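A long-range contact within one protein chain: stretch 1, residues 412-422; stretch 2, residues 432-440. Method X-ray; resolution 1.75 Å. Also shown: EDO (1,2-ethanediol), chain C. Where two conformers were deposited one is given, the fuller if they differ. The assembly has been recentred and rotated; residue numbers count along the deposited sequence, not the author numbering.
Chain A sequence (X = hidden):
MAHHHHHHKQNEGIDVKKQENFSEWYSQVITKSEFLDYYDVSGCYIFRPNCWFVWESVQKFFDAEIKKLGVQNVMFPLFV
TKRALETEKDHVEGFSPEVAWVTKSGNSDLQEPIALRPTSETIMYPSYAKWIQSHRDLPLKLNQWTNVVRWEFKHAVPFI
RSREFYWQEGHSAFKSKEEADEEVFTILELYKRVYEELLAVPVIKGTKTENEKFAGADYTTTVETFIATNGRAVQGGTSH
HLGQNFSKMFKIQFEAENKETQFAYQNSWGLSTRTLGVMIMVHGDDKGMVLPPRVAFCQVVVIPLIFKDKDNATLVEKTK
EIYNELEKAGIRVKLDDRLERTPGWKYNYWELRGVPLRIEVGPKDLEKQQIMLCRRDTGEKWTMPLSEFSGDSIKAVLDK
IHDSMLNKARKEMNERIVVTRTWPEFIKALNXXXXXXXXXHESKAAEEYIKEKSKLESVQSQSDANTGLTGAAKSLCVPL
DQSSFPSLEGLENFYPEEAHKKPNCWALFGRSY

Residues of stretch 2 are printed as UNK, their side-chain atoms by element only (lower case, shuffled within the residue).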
# COMPACT_ATOMS: atom_id res chain seq x y z
N GLU A 412 8.30 17.67 28.67
CA GLU A 412 7.22 18.64 28.46
C GLU A 412 5.86 18.02 28.80
O GLU A 412 5.05 18.64 29.50
CB GLU A 412 7.22 19.14 27.02
CG GLU A 412 8.42 19.97 26.62
CD GLU A 412 8.30 20.54 25.21
OE1 GLU A 412 7.17 20.64 24.71
OE2 GLU A 412 9.35 20.87 24.61
N MET A 413 5.59 16.81 28.30
CA MET A 413 4.29 16.20 28.55
C MET A 413 4.05 16.00 30.05
O MET A 413 2.98 16.34 30.57
CB MET A 413 4.18 14.87 27.80
CG MET A 413 2.82 14.19 28.02
SD MET A 413 2.58 12.73 27.01
CE MET A 413 3.69 11.61 27.84
N ASN A 414 5.04 15.44 30.75
CA ASN A 414 4.85 15.11 32.16
C ASN A 414 4.67 16.37 33.01
O ASN A 414 3.90 16.36 33.97
CB ASN A 414 6.03 14.29 32.68
CG ASN A 414 5.98 12.85 32.22
OD1 ASN A 414 4.89 12.30 32.03
ND2 ASN A 414 7.14 12.22 32.06
N GLU A 415 5.38 17.45 32.66
CA GLU A 415 5.20 18.73 33.34
C GLU A 415 3.79 19.29 33.15
O GLU A 415 3.37 20.14 33.94
CB GLU A 415 6.21 19.76 32.83
CG GLU A 415 7.64 19.55 33.28
CD GLU A 415 8.63 20.45 32.53
OE1 GLU A 415 8.28 20.98 31.45
OE2 GLU A 415 9.77 20.61 33.02
N ARG A 416 3.07 18.83 32.12
CA ARG A 416 1.76 19.36 31.78
C ARG A 416 0.64 18.41 32.16
O ARG A 416 -0.48 18.54 31.66
CB ARG A 416 1.70 19.69 30.29
CG ARG A 416 2.76 20.68 29.85
CD ARG A 416 2.36 22.10 30.14
NE ARG A 416 1.35 22.56 29.20
CZ ARG A 416 1.62 23.02 27.98
NH1 ARG A 416 2.88 23.06 27.56
NH2 ARG A 416 0.64 23.42 27.18
N ILE A 417 0.93 17.44 33.02
CA ILE A 417 -0.08 16.57 33.63
C ILE A 417 -0.18 16.97 35.10
O ILE A 417 0.79 16.84 35.85
CB ILE A 417 0.27 15.09 33.48
CG1 ILE A 417 0.24 14.68 32.01
CG2 ILE A 417 -0.72 14.23 34.26
CD1 ILE A 417 0.90 13.32 31.75
N VAL A 418 -1.34 17.48 35.49
CA VAL A 418 -1.56 18.03 36.82
C VAL A 418 -2.63 17.19 37.51
O VAL A 418 -3.70 16.96 36.94
CB VAL A 418 -2.01 19.50 36.74
CG1 VAL A 418 -2.26 20.05 38.13
CG2 VAL A 418 -0.96 20.33 36.00
N VAL A 419 -2.35 16.78 38.75
CA VAL A 419 -3.37 16.16 39.59
C VAL A 419 -4.33 17.24 40.07
O VAL A 419 -3.93 18.18 40.76
CB VAL A 419 -2.72 15.44 40.78
CG1 VAL A 419 -3.80 14.85 41.70
CG2 VAL A 419 -1.77 14.37 40.31
N THR A 420 -5.61 17.10 39.72
CA THR A 420 -6.61 18.11 40.06
C THR A 420 -7.71 17.42 40.87
O THR A 420 -8.60 16.77 40.31
CB THR A 420 -7.15 18.80 38.80
OG1 THR A 420 -7.74 17.84 37.91
CG2 THR A 420 -6.03 19.51 38.06
N ARG A 421 -7.65 17.57 42.19
CA ARG A 421 -8.59 16.88 43.07
C ARG A 421 -9.95 17.55 43.15
O ARG A 421 -10.92 16.90 43.57
CB ARG A 421 -7.99 16.76 44.48
CG ARG A 421 -6.77 15.85 44.54
CD ARG A 421 -6.05 16.07 45.86
NE ARG A 421 -4.84 15.27 46.02
CZ ARG A 421 -3.64 15.61 45.54
NH1 ARG A 421 -3.50 16.72 44.83
NH2 ARG A 421 -2.60 14.83 45.76
N THR A 422 -10.05 18.83 42.79
CA THR A 422 -11.28 19.61 42.91
C THR A 422 -11.54 20.38 41.62
O THR A 422 -10.64 20.58 40.80
CB THR A 422 -11.23 20.60 44.09
OG1 THR A 422 -10.22 21.58 43.84
CG2 THR A 422 -10.95 19.87 45.39
N UNK A 432 -4.90 26.65 31.52
CA UNK A 432 -3.48 26.91 31.29
C UNK A 432 -2.83 25.85 30.40
O UNK A 432 -1.60 25.79 30.32
c UNK A 432 -2.74 27.01 32.62
o UNK A 432 -3.00 25.91 33.47
N UNK A 433 -3.63 25.03 29.73
CA UNK A 433 -3.10 24.11 28.73
C UNK A 433 -2.54 22.82 29.27
O UNK A 433 -1.62 22.26 28.67
N UNK A 434 -3.07 22.32 30.37
CA UNK A 434 -2.60 21.08 30.97
C UNK A 434 -3.61 19.96 30.75
O UNK A 434 -4.80 20.20 30.50
c UNK A 434 -1.28 22.26 32.77
c UNK A 434 -2.36 21.25 32.47
o UNK A 434 -0.10 21.98 32.62
n UNK A 434 -1.68 23.46 33.22
N UNK A 435 -3.12 18.73 30.84
CA UNK A 435 -3.97 17.58 31.05
C UNK A 435 -4.13 17.38 32.55
O UNK A 435 -3.23 17.71 33.33
s UNK A 435 -2.68 14.93 28.17
c UNK A 435 -3.38 16.33 30.41
c UNK A 435 -3.11 16.50 28.94
c UNK A 435 -0.95 14.82 28.61
N UNK A 436 -5.28 16.84 32.95
CA UNK A 436 -5.68 16.78 34.34
C UNK A 436 -5.99 15.35 34.75
O UNK A 436 -6.75 14.66 34.06
c UNK A 436 -6.91 17.65 34.59
s UNK A 436 -6.70 19.36 34.09
N UNK A 437 -5.43 14.93 35.88
CA UNK A 437 -5.78 13.65 36.49
C UNK A 437 -6.85 13.92 37.53
O UNK A 437 -6.62 14.69 38.47
c UNK A 437 -2.32 11.92 37.06
c UNK A 437 -4.57 12.98 37.12
c UNK A 437 -3.59 12.20 36.25
c UNK A 437 -4.21 10.90 35.76
N UNK A 438 -8.03 13.32 37.35
CA UNK A 438 -9.14 13.61 38.26
C UNK A 438 -9.59 12.33 38.95
O UNK A 438 -9.48 11.23 38.37
c UNK A 438 -10.96 13.33 36.51
c UNK A 438 -10.32 14.28 37.53
c UNK A 438 -9.86 15.56 36.85
c UNK A 438 -12.34 13.78 36.06
N UNK A 439 -10.12 12.41 40.17
CA UNK A 439 -10.80 11.26 40.76
C UNK A 439 -11.97 10.88 39.87
O UNK A 439 -12.68 11.75 39.36
c UNK A 439 -11.28 11.77 42.13
c UNK A 439 -10.31 13.65 40.95
c UNK A 439 -10.83 13.16 42.25
N UNK A 440 -12.16 9.58 39.67
CA UNK A 440 -13.09 9.14 38.64
C UNK A 440 -13.89 7.95 39.14
O UNK A 440 -13.34 7.04 39.75
c UNK A 440 -14.20 9.01 35.58
c UNK A 440 -15.76 10.69 34.88
c UNK A 440 -13.16 8.28 36.25
c UNK A 440 -13.12 7.05 35.66
c UNK A 440 -16.27 9.82 33.90
c UNK A 440 -15.77 8.56 33.74
c UNK A 440 -12.31 8.76 37.37
c UNK A 440 -14.73 10.30 35.72
n UNK A 440 -14.06 6.98 34.66
c UNK A 440 -14.73 8.16 34.58
C1 EDO C . 0.41 17.26 43.94
O1 EDO C . -0.89 17.84 44.01
C2 EDO C . 0.30 15.81 43.51
O2 EDO C . -0.12 15.02 44.64
O HOH W 1 1.96 22.33 34.24

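Position 432 carries one carbon and then one oxygen. No side-chain atom of stretch 1 lies within contact distance, and the small polar group sits exposed just where the chain leaves a helix. This is Ser-432, a residue at ease in solvent.

Position 433 has no side-chain atoms at all. Its phi of 83° by itself favours a residue without a CB, and an ideal CB would lie a tight 3.1 Å from NH2 of Arg-416. Gly-433 fits, and its bare backbone lets the guanidinium come close: NE and NH2 of Arg-416 both donate to O of Gly-433, at 3.0 and 2.9 Å.

At 434 there are two carbons, the second bearing one oxygen and one nitrogen, which makes a short amide, Asn-434. Its OD1 lies 3.3 Å from CA of Arg-416 and accepts a hydrogen bond from water 1 (O to OD1, 2.6 Å). The same water donates to O of Glu-415, also at 2.6 Å, so it links two acceptors that could not bond to each other directly. The amide carbon CG rests 3.8 Å from CG2 of Val-418.

Position 435 holds an unbranched chain of two carbons, a sulfur and a terminal carbon: Met-435. The long, flexible thioether reaches back to the helix, placing CE 3.6 Å from CG1 of Ile-417 and 3.9 Å from CG of Met-413. Its backbone N donates to O of Arg-416 at 2.8 Å, while its O accepts from N of Val-418 at 2.9 Å.

One carbon and one sulfur mark position 436 as Cys-436. It is compact and buried, with CB 3.4 Å from OG1 of Thr-420, and its side chain lies on the same sheet face as that of Val-418.

Four carbons forked at the second identify 437 as Leu-437. Its side chain returns to the face of Ile-417 and Val-419, where CD1 approaches CG2 of Ile-417 at 4.0 Å and CG2 of Val-419 at 4.1 Å, an apolar setting suited to a branched aliphatic group.

Position 438 also has four carbons, but forked at the first, with one arm two carbons long: Ile-438. CG2 meets OG1 of Thr-420 at 3.3 Å, while the end of the side chain leads away. Branching at CB suits an extended strand.

Three carbons close a ring onto the backbone nitrogen at 439, hence Pro-439. Without an N-H it cannot continue the ladder as a donor; instead CD packs 3.6 Å from O of Thr-420.

Position 440 bears one carbon and fused five- and six-membered rings containing a nitrogen, so it is Trp-440, buried but out of reach of stretch 1.

The contact works as a short parallel ladder, extended by N of Leu-437 donating to O of Val-418 and N of Thr-420 to O of Leu-437, both 2.9 Å. Apolar packing reinforces one face, and the Arg-416 guanidinium secures the entrance to the strand.

Stretch 2 432-440: SGNMCLIPW
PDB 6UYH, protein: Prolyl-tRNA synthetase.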